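Local structure of putative fumarylacetoacetate hydrolase family protein (3S52) at residues Ala30-Glu35 with Gln196-Met201; Val78-Pro83 with Asp188-Gly193; Ala97-Ala102 with Ile137-Phe142. The protein is of unassigned function but belongs to the fumarylacetoacetate hydrolase family, with a fold rich in beta-strands. All coordinates share one frame; numbering follows the deposited sequence.

Contact 1. Residues Ala30-Glu35 with Gln196-Met201; sequences AEHIKE and QGVGPM. With SO4 (sulfate ion), chain E.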
loop_
_atom_site.group_PDB
_atom_site.type_symbol
_atom_site.label_atom_id
_atom_site.label_comp_id
_atom_site.label_asym_id
_atom_site.label_seq_id
_atom_site.Cartn_x
_atom_site.Cartn_y
_atom_site.Cartn_z
ATOM N N ALA A 30 2.821 -23.920 0.180
ATOM C CA ALA A 30 4.132 -24.541 -0.059
ATOM C C ALA A 30 4.437 -24.832 -1.529
ATOM O O ALA A 30 5.558 -24.615 -1.984
ATOM C CB ALA A 30 4.289 -25.803 0.779
ATOM N N GLU A 31 3.448 -25.324 -2.272
ATOM C CA GLU A 31 3.663 -25.625 -3.682
ATOM C C GLU A 31 3.886 -24.361 -4.522
ATOM O O GLU A 31 4.549 -24.410 -5.555
ATOM C CB GLU A 31 2.530 -26.497 -4.241
ATOM C CG GLU A 31 2.575 -27.925 -3.690
ATOM C CD GLU A 31 1.464 -28.822 -4.223
ATOM O OE1 GLU A 31 0.310 -28.706 -3.742
ATOM O OE2 GLU A 31 1.752 -29.657 -5.114
ATOM N N HIS A 32 3.343 -23.232 -4.077
ATOM C CA HIS A 32 3.606 -21.977 -4.761
ATOM C C HIS A 32 5.014 -21.483 -4.432
ATOM O O HIS A 32 5.751 -21.011 -5.315
ATOM C CB HIS A 32 2.572 -20.911 -4.404
ATOM C CG HIS A 32 2.899 -19.566 -4.964
ATOM N ND1 HIS A 32 3.093 -19.353 -6.310
ATOM C CD2 HIS A 32 3.107 -18.374 -4.358
ATOM C CE1 HIS A 32 3.384 -18.080 -6.514
ATOM N NE2 HIS A 32 3.404 -17.464 -5.343
ATOM N N ILE A 33 5.404 -21.603 -3.170
ATOM C CA ILE A 33 6.770 -21.270 -2.807
ATOM C C ILE A 33 7.778 -22.054 -3.656
ATOM O O ILE A 33 8.817 -21.529 -4.061
ATOM C CB ILE A 33 7.039 -21.507 -1.336
ATOM C CG1 ILE A 33 6.201 -20.549 -0.483
ATOM C CG2 ILE A 33 8.510 -21.282 -1.054
ATOM C CD1 ILE A 33 6.380 -20.761 1.022
ATOM N N LYS A 34 7.451 -23.306 -3.946
ATOM C CA LYS A 34 8.345 -24.188 -4.684
ATOM C C LYS A 34 8.472 -23.773 -6.160
ATOM O O LYS A 34 9.573 -23.759 -6.710
ATOM C CB LYS A 34 7.854 -25.630 -4.542
ATOM C CG LYS A 34 8.606 -26.656 -5.349
ATOM C CD LYS A 34 7.870 -27.996 -5.312
ATOM C CE LYS A 34 8.597 -29.068 -6.123
ATOM N NZ LYS A 34 8.849 -28.679 -7.541
ATOM N N GLU A 35 7.357 -23.402 -6.785
ATOM C CA GLU A 35 7.365 -23.001 -8.194
ATOM C C GLU A 35 7.977 -21.612 -8.408
ATOM O O GLU A 35 8.428 -21.301 -9.509
ATOM C CB GLU A 35 5.952 -23.050 -8.784
ATOM C CG GLU A 35 5.127 -21.781 -8.527
ATOM C CD GLU A 35 3.678 -21.943 -8.933
ATOM O OE1 GLU A 35 3.377 -22.947 -9.606
ATOM O OE2 GLU A 35 2.843 -21.078 -8.574
ATOM N N GLN A 196 -0.331 -23.192 -6.062
ATOM C CA GLN A 196 0.546 -23.371 -7.216
ATOM C C GLN A 196 -0.214 -23.157 -8.526
ATOM O O GLN A 196 -1.449 -23.147 -8.545
ATOM C CB GLN A 196 1.184 -24.764 -7.218
ATOM C CG GLN A 196 0.210 -25.880 -7.573
ATOM C CD GLN A 196 0.888 -27.241 -7.729
ATOM O OE1 GLN A 196 2.121 -27.344 -7.788
ATOM N NE2 GLN A 196 0.076 -28.297 -7.801
ATOM N N GLY A 197 0.526 -22.961 -9.612
ATOM C CA GLY A 197 -0.091 -22.824 -10.917
ATOM C C GLY A 197 -0.077 -21.411 -11.468
ATOM O O GLY A 197 -0.634 -21.147 -12.520
ATOM N N VAL A 198 0.564 -20.495 -10.762
ATOM C CA VAL A 198 0.625 -19.121 -11.223
ATOM C C VAL A 198 1.211 -19.048 -12.633
ATOM O O VAL A 198 2.173 -19.756 -12.957
ATOM C CB VAL A 198 1.435 -18.250 -10.238
ATOM C CG1 VAL A 198 1.692 -16.874 -10.818
ATOM C CG2 VAL A 198 0.677 -18.144 -8.912
ATOM N N GLY A 199 0.633 -18.190 -13.472
ATOM C CA GLY A 199 1.059 -18.113 -14.854
ATOM C C GLY A 199 0.618 -16.860 -15.577
ATOM O O GLY A 199 -0.169 -16.077 -15.054
ATOM N N PRO A 200 1.126 -16.667 -16.802
ATOM C CA PRO A 200 0.863 -15.439 -17.562
ATOM C C PRO A 200 -0.536 -15.421 -18.169
ATOM O O PRO A 200 -1.126 -16.459 -18.456
ATOM C CB PRO A 200 1.920 -15.482 -18.671
ATOM C CG PRO A 200 2.184 -16.936 -18.877
ATOM C CD PRO A 200 2.011 -17.599 -17.527
HETATM N N MSE A 201 -1.065 -14.224 -18.346
HETATM C CA MSE A 201 -2.307 -14.040 -19.070
HETATM C C MSE A 201 -2.018 -13.093 -20.204
HETATM O O MSE A 201 -1.056 -12.335 -20.138
HETATM C CB MSE A 201 -3.353 -13.399 -18.177
HETATM C CG MSE A 201 -3.479 -14.043 -16.818
HETATM SE SE MSE A 201 -5.083 -13.382 -15.972
HETATM C CE MSE A 201 -4.562 -11.524 -15.850
HETATM S S SO4 E . 4.198 -14.213 -3.987
HETATM O O1 SO4 E . 4.185 -14.694 -5.369
HETATM O O2 SO4 E . 3.346 -13.043 -3.874
HETATM O O3 SO4 E . 3.701 -15.245 -3.074
HETATM O O4 SO4 E . 5.586 -13.856 -3.649
HETATM O O HOH W 1 -1.068 -25.542 -3.636
HETATM O O HOH W 2 5.359 -26.573 -7.151
#
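The carboxylate of E35 grips two successive backbone N-H groups of the loop Q196-V198. E35 OE1 accepts from G197 N at 2.9 Å, almost straight, through its syn lone pair. E35 OE2 takes V198 N at 3.2 Å from above the carboxylate plane. On its anti lone pair E35 OE2 also accepts from H32 ND1 at 2.9 Å, the oxygen lying in the imidazole plane, so one atom serves two donors. Together with the sulfate bond at NE2, this His-carboxylate hydrogen bond helps hold the ring's rotation, and it would tend to favour a positively charged imidazole. H32 NE2 donates to O1 of a sulfate ion at 2.9 Å, also bound by S27 N and K125 NZ. V198 CG2 reaches CE1 of H32 obliquely at 3.6 Å.

H32 CG is anti to its backbone N (chi1 173°), whereas E35 CG sits crowded between N and carbonyl carbon (chi1 85°). Farther out, E31 and Q196 cross obliquely, and a water donates to E31 O at 2.8 Å and weakly to Q196 OE1. Helix 30-35 sits against the loop leading into strand 199-201; that strand pairs with strand 70-80, whose H71 and E73 touch V198 of the loop.

Contact 2. Residues Val78-Pro83 with Asp188-Gly193; sequences VLIGTP and DIVLTG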
loop_
_atom_site.group_PDB
_atom_site.type_symbol
_atom_site.label_atom_id
_atom_site.label_comp_id
_atom_site.label_asym_id
_atom_site.label_seq_id
_atom_site.Cartn_x
_atom_site.Cartn_y
_atom_site.Cartn_z
ATOM N N VAL A 78 -10.991 -11.998 2.070
ATOM C CA VAL A 78 -11.782 -11.914 3.287
ATOM C C VAL A 78 -12.134 -10.449 3.512
ATOM O O VAL A 78 -11.260 -9.585 3.465
ATOM C CB VAL A 78 -10.969 -12.424 4.486
ATOM C CG1 VAL A 78 -11.780 -12.368 5.759
ATOM C CG2 VAL A 78 -10.450 -13.832 4.211
ATOM N N LEU A 79 -13.414 -10.174 3.726
ATOM C CA LEU A 79 -13.888 -8.816 3.976
ATOM C C LEU A 79 -13.990 -8.574 5.475
ATOM O O LEU A 79 -14.652 -9.331 6.196
ATOM C CB LEU A 79 -15.259 -8.606 3.310
ATOM C CG LEU A 79 -15.967 -7.245 3.444
ATOM C CD1 LEU A 79 -15.149 -6.112 2.862
ATOM C CD2 LEU A 79 -17.344 -7.283 2.790
ATOM N N ILE A 80 -13.335 -7.517 5.943
ATOM C CA ILE A 80 -13.390 -7.150 7.343
ATOM C C ILE A 80 -14.611 -6.253 7.591
ATOM O O ILE A 80 -14.803 -5.260 6.895
ATOM C CB ILE A 80 -12.111 -6.407 7.798
ATOM C CG1 ILE A 80 -10.841 -7.199 7.441
ATOM C CG2 ILE A 80 -12.182 -6.113 9.292
ATOM C CD1 ILE A 80 -10.800 -8.600 8.025
ATOM N N GLY A 81 -15.441 -6.611 8.568
ATOM C CA GLY A 81 -16.627 -5.821 8.884
ATOM C C GLY A 81 -16.531 -4.990 10.154
ATOM O O GLY A 81 -17.405 -4.165 10.429
ATOM N N THR A 82 -15.478 -5.217 10.938
ATOM C CA THR A 82 -15.274 -4.511 12.201
ATOM C C THR A 82 -13.798 -4.191 12.319
ATOM O O THR A 82 -12.975 -5.058 12.073
ATOM C CB THR A 82 -15.651 -5.422 13.393
ATOM O OG1 THR A 82 -16.995 -5.900 13.240
ATOM C CG2 THR A 82 -15.516 -4.682 14.720
ATOM N N PRO A 83 -13.452 -2.974 12.768
ATOM C CA PRO A 83 -12.030 -2.618 12.726
ATOM C C PRO A 83 -11.186 -3.484 13.647
ATOM O O PRO A 83 -11.612 -3.889 14.734
ATOM C CB PRO A 83 -12.011 -1.148 13.166
ATOM C CG PRO A 83 -13.301 -0.954 13.931
ATOM C CD PRO A 83 -14.295 -1.872 13.266
ATOM N N ASP A 188 -11.951 -3.111 4.785
ATOM C CA ASP A 188 -10.673 -3.553 4.238
ATOM C C ASP A 188 -10.805 -5.000 3.799
ATOM O O ASP A 188 -11.675 -5.728 4.270
ATOM C CB ASP A 188 -9.507 -3.378 5.211
ATOM C CG ASP A 188 -9.028 -1.920 5.307
ATOM O OD1 ASP A 188 -9.377 -1.086 4.441
ATOM O OD2 ASP A 188 -8.286 -1.609 6.253
ATOM N N ILE A 189 -9.938 -5.411 2.885
ATOM C CA ILE A 189 -9.976 -6.756 2.354
ATOM C C ILE A 189 -8.640 -7.413 2.666
ATOM O O ILE A 189 -7.594 -6.758 2.615
ATOM C CB ILE A 189 -10.203 -6.718 0.813
ATOM C CG1 ILE A 189 -11.550 -6.065 0.470
ATOM C CG2 ILE A 189 -10.094 -8.097 0.205
ATOM C CD1 ILE A 189 -11.676 -5.660 -1.007
ATOM N N VAL A 190 -8.673 -8.704 2.981
ATOM C CA VAL A 190 -7.448 -9.457 3.189
ATOM C C VAL A 190 -7.357 -10.542 2.136
ATOM O O VAL A 190 -8.324 -11.288 1.923
ATOM C CB VAL A 190 -7.399 -10.091 4.579
ATOM C CG1 VAL A 190 -6.268 -11.128 4.653
ATOM C CG2 VAL A 190 -7.246 -9.007 5.642
ATOM N N LEU A 191 -6.213 -10.601 1.452
ATOM C CA LEU A 191 -5.936 -11.665 0.488
ATOM C C LEU A 191 -5.073 -12.696 1.180
ATOM O O LEU A 191 -4.112 -12.346 1.868
ATOM C CB LEU A 191 -5.217 -11.131 -0.755
ATOM C CG LEU A 191 -6.030 -10.198 -1.655
ATOM C CD1 LEU A 191 -5.317 -9.998 -3.002
ATOM C CD2 LEU A 191 -7.425 -10.746 -1.872
ATOM N N THR A 192 -5.445 -13.960 1.035
ATOM C CA THR A 192 -4.852 -15.028 1.831
ATOM C C THR A 192 -3.757 -15.851 1.117
ATOM O O THR A 192 -3.265 -16.830 1.668
ATOM C CB THR A 192 -5.943 -15.962 2.372
ATOM O OG1 THR A 192 -6.638 -16.546 1.265
ATOM C CG2 THR A 192 -6.934 -15.182 3.225
ATOM N N GLY A 193 -3.413 -15.479 -0.108
ATOM C CA GLY A 193 -2.299 -16.103 -0.808
ATOM C C GLY A 193 -2.745 -17.016 -1.931
ATOM O O GLY A 193 -3.912 -17.405 -2.012
#
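V78 opens with reciprocal backbone bonds to V190: V78 N donates to V190 O at 2.8 Å, and V190 N returns to V78 O at 2.8 Å, each donor lying in the plane of the carbonyl it meets. V78 O also takes a CA-H contact from I189 CA at 3.3 Å. The CB atoms of V78 and V190 face each other at 4.3 Å, and V78 CG2, beside its own backbone N, meets CG2 of T192 at 3.9 Å, the two side chains crossing at about a right angle. T192 OG1 is turned to L76 O.

L79 stands opposite I189 as the non-hydrogen-bonded pair of this antiparallel strand pairing, part of the mixed sheet in which strand 70-80 lies between strands 189-191 and 96-107. With CG anti to its N (chi1 180°), L79 swings CD1 back to 4.3 Å from I189 CG1; F136 touches both residues. On the face of V78 and V190, I175 of helix 171-181 packs on both and touches I80 as well.

I80 N donates to D188 O at 3.0 Å, nearly along the C=O axis, while I80 CD1 reaches V190 CG2. The carboxylate of D188 leads away to R185 N and to a salt bridge with K21 NZ.

Contact 3. Residues Ala97-Ala102 with Ile137-Phe142; sequences AGYGVA and IPVAEF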
loop_
_atom_site.group_PDB
_atom_site.type_symbol
_atom_site.label_atom_id
_atom_site.label_comp_id
_atom_site.label_asym_id
_atom_site.label_seq_id
_atom_site.Cartn_x
_atom_site.Cartn_y
_atom_site.Cartn_z
ATOM N N ALA A 97 -16.706 -10.267 7.775
ATOM C CA ALA A 97 -18.016 -10.034 7.158
ATOM C C ALA A 97 -18.412 -11.023 6.057
ATOM O O ALA A 97 -19.567 -11.400 5.936
ATOM C CB ALA A 97 -18.149 -8.595 6.677
ATOM N N GLY A 98 -17.464 -11.426 5.229
ATOM C CA GLY A 98 -17.800 -12.299 4.120
ATOM C C GLY A 98 -16.567 -12.752 3.377
ATOM O O GLY A 98 -15.454 -12.306 3.665
ATOM N N TYR A 99 -16.758 -13.640 2.416
ATOM C CA TYR A 99 -15.626 -14.136 1.663
ATOM C C TYR A 99 -15.823 -13.986 0.159
ATOM O O TYR A 99 -16.942 -14.022 -0.338
ATOM C CB TYR A 99 -15.384 -15.599 2.011
ATOM C CG TYR A 99 -15.081 -15.837 3.470
ATOM C CD1 TYR A 99 -13.813 -15.614 3.975
ATOM C CD2 TYR A 99 -16.065 -16.305 4.338
ATOM C CE1 TYR A 99 -13.522 -15.841 5.313
ATOM C CE2 TYR A 99 -15.788 -16.531 5.677
ATOM C CZ TYR A 99 -14.508 -16.302 6.155
ATOM O OH TYR A 99 -14.206 -16.517 7.476
ATOM N N GLY A 100 -14.718 -13.862 -0.563
ATOM C CA GLY A 100 -14.764 -13.619 -1.987
ATOM C C GLY A 100 -13.536 -14.235 -2.626
ATOM O O GLY A 100 -12.754 -14.914 -1.961
ATOM N N VAL A 101 -13.399 -14.042 -3.928
ATOM C CA VAL A 101 -12.242 -14.555 -4.628
ATOM C C VAL A 101 -11.640 -13.435 -5.459
ATOM O O VAL A 101 -12.364 -12.675 -6.113
ATOM C CB VAL A 101 -12.587 -15.784 -5.489
ATOM C CG1 VAL A 101 -13.656 -15.437 -6.532
ATOM C CG2 VAL A 101 -11.326 -16.347 -6.150
ATOM N N ALA A 102 -10.316 -13.309 -5.402
ATOM C CA ALA A 102 -9.624 -12.279 -6.164
ATOM C C ALA A 102 -8.491 -12.860 -7.001
ATOM O O ALA A 102 -8.084 -14.011 -6.817
ATOM C CB ALA A 102 -9.073 -11.200 -5.224
ATOM N N ILE A 137 -19.627 -13.341 -0.289
ATOM C CA ILE A 137 -20.586 -14.303 0.243
ATOM C C ILE A 137 -20.712 -14.177 1.759
ATOM O O ILE A 137 -19.710 -14.078 2.447
ATOM C CB ILE A 137 -20.127 -15.723 -0.077
ATOM C CG1 ILE A 137 -19.992 -15.893 -1.596
ATOM C CG2 ILE A 137 -21.086 -16.753 0.515
ATOM C CD1 ILE A 137 -19.128 -17.067 -1.994
ATOM N N PRO A 138 -21.949 -14.192 2.293
ATOM C CA PRO A 138 -22.077 -14.013 3.743
ATOM C C PRO A 138 -21.335 -15.088 4.519
ATOM O O PRO A 138 -21.278 -16.247 4.106
ATOM C CB PRO A 138 -23.587 -14.120 3.980
ATOM C CG PRO A 138 -24.200 -13.723 2.659
ATOM C CD PRO A 138 -23.262 -14.290 1.629
ATOM N N VAL A 139 -20.764 -14.700 5.646
ATOM C CA VAL A 139 -20.156 -15.668 6.550
ATOM C C VAL A 139 -21.092 -16.860 6.814
ATOM O O VAL A 139 -20.656 -18.016 6.811
ATOM C CB VAL A 139 -19.783 -15.007 7.873
ATOM C CG1 VAL A 139 -19.390 -16.058 8.908
ATOM C CG2 VAL A 139 -18.662 -14.029 7.654
ATOM N N ALA A 140 -22.376 -16.572 7.022
ATOM C CA ALA A 140 -23.379 -17.606 7.325
ATOM C C ALA A 140 -23.584 -18.669 6.232
ATOM O O ALA A 140 -23.953 -19.798 6.535
ATOM C CB ALA A 140 -24.713 -16.962 7.670
ATOM N N GLU A 141 -23.399 -18.305 4.967
ATOM C CA GLU A 141 -23.573 -19.267 3.882
ATOM C C GLU A 141 -22.261 -19.879 3.385
ATOM O O GLU A 141 -22.279 -20.789 2.551
ATOM C CB GLU A 141 -24.293 -18.599 2.693
ATOM C CG GLU A 141 -25.595 -17.892 3.059
ATOM C CD GLU A 141 -26.667 -18.851 3.586
ATOM O OE1 GLU A 141 -26.631 -20.053 3.231
ATOM O OE2 GLU A 141 -27.549 -18.410 4.357
ATOM N N PHE A 142 -21.126 -19.389 3.878
ATOM C CA PHE A 142 -19.851 -19.752 3.252
ATOM C C PHE A 142 -19.265 -21.088 3.716
ATOM O O PHE A 142 -18.520 -21.729 2.988
ATOM C CB PHE A 142 -18.811 -18.628 3.371
ATOM C CG PHE A 142 -17.600 -18.839 2.492
ATOM C CD1 PHE A 142 -16.388 -19.229 3.033
ATOM C CD2 PHE A 142 -17.697 -18.693 1.119
ATOM C CE1 PHE A 142 -15.275 -19.426 2.224
ATOM C CE2 PHE A 142 -16.613 -18.903 0.305
ATOM C CZ PHE A 142 -15.390 -19.268 0.855
#
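Two backbone bonds join the strands antiparallel at the hydrogen-bonded pair Y99-I137, I137 N giving an almost perfectly straight bond to Y99 O at 2.8 Å and Y99 N answering to a lone pair of I137 O at 3.0 Å. One residue back along the first strand and one forward along the second, G98 and P138 form the non-hydrogen-bonded pair. Here G98 CA comes to 3.1 Å from I137 O, an approach so close that a CB on G98 would clash with that oxygen.

The side-chain contact belongs to Y99 and F142. Y99 CB sits squarely over the centre of the F142 ring, 3.6 Å from its centroid and only 3° off the normal, a CH-pi contact. From there the tyrosine ring runs off past the rim of the phenylalanine: the planes differ by 30°, but the rings are slid so far apart that they barely overlap, and the tightest point is Y99 CD2 against F142 CD1 at 3.2 Å.

The pairing lies where strand 131-138 ends beside strand 96-107 in the mixed sheet and the chain turns at once into the short, weakly bonded helical turn V139-F142. That turn brings F142 over Y99 of the neighbouring strand 96-107, and with CG anti to its N (chi1 -168°) the ring is presented face-on to Y99 CB. L76 of strand 70-80 and L211 of strand 206-211 also touch F142, so it bridges the two sheets.

V139 closes the end near A97. Its CG2 branch, anti to the carbonyl carbon, presses on A97 O at 3.3 Å and reaches Y99 CE2 obliquely. I137 shares a sheet face with Y99; its CB and CG1 lie close to Y99 O, and L211 packs against its side chain.

From the N terminus, helix 30-35 comes first, and its partner arrives only at 196-201, so contact 1 closes the widest loop and encloses the other two. Contact 2 begins at strand 70-80 and closes at 189-191; contact 3, between 97-102 and 137-142, is nested inside it. None cross. Contacts 2 and 3 are neighbours in the mixed sheet, their centres about 10 Å apart: L79 probably bonds to A97 and G98 through its backbone, and V78 packs on Y99. Contact 1 lies across the chain's centre from both, linked through strand 199-201, which joins strand 70-80 and follows 189-191 in sequence.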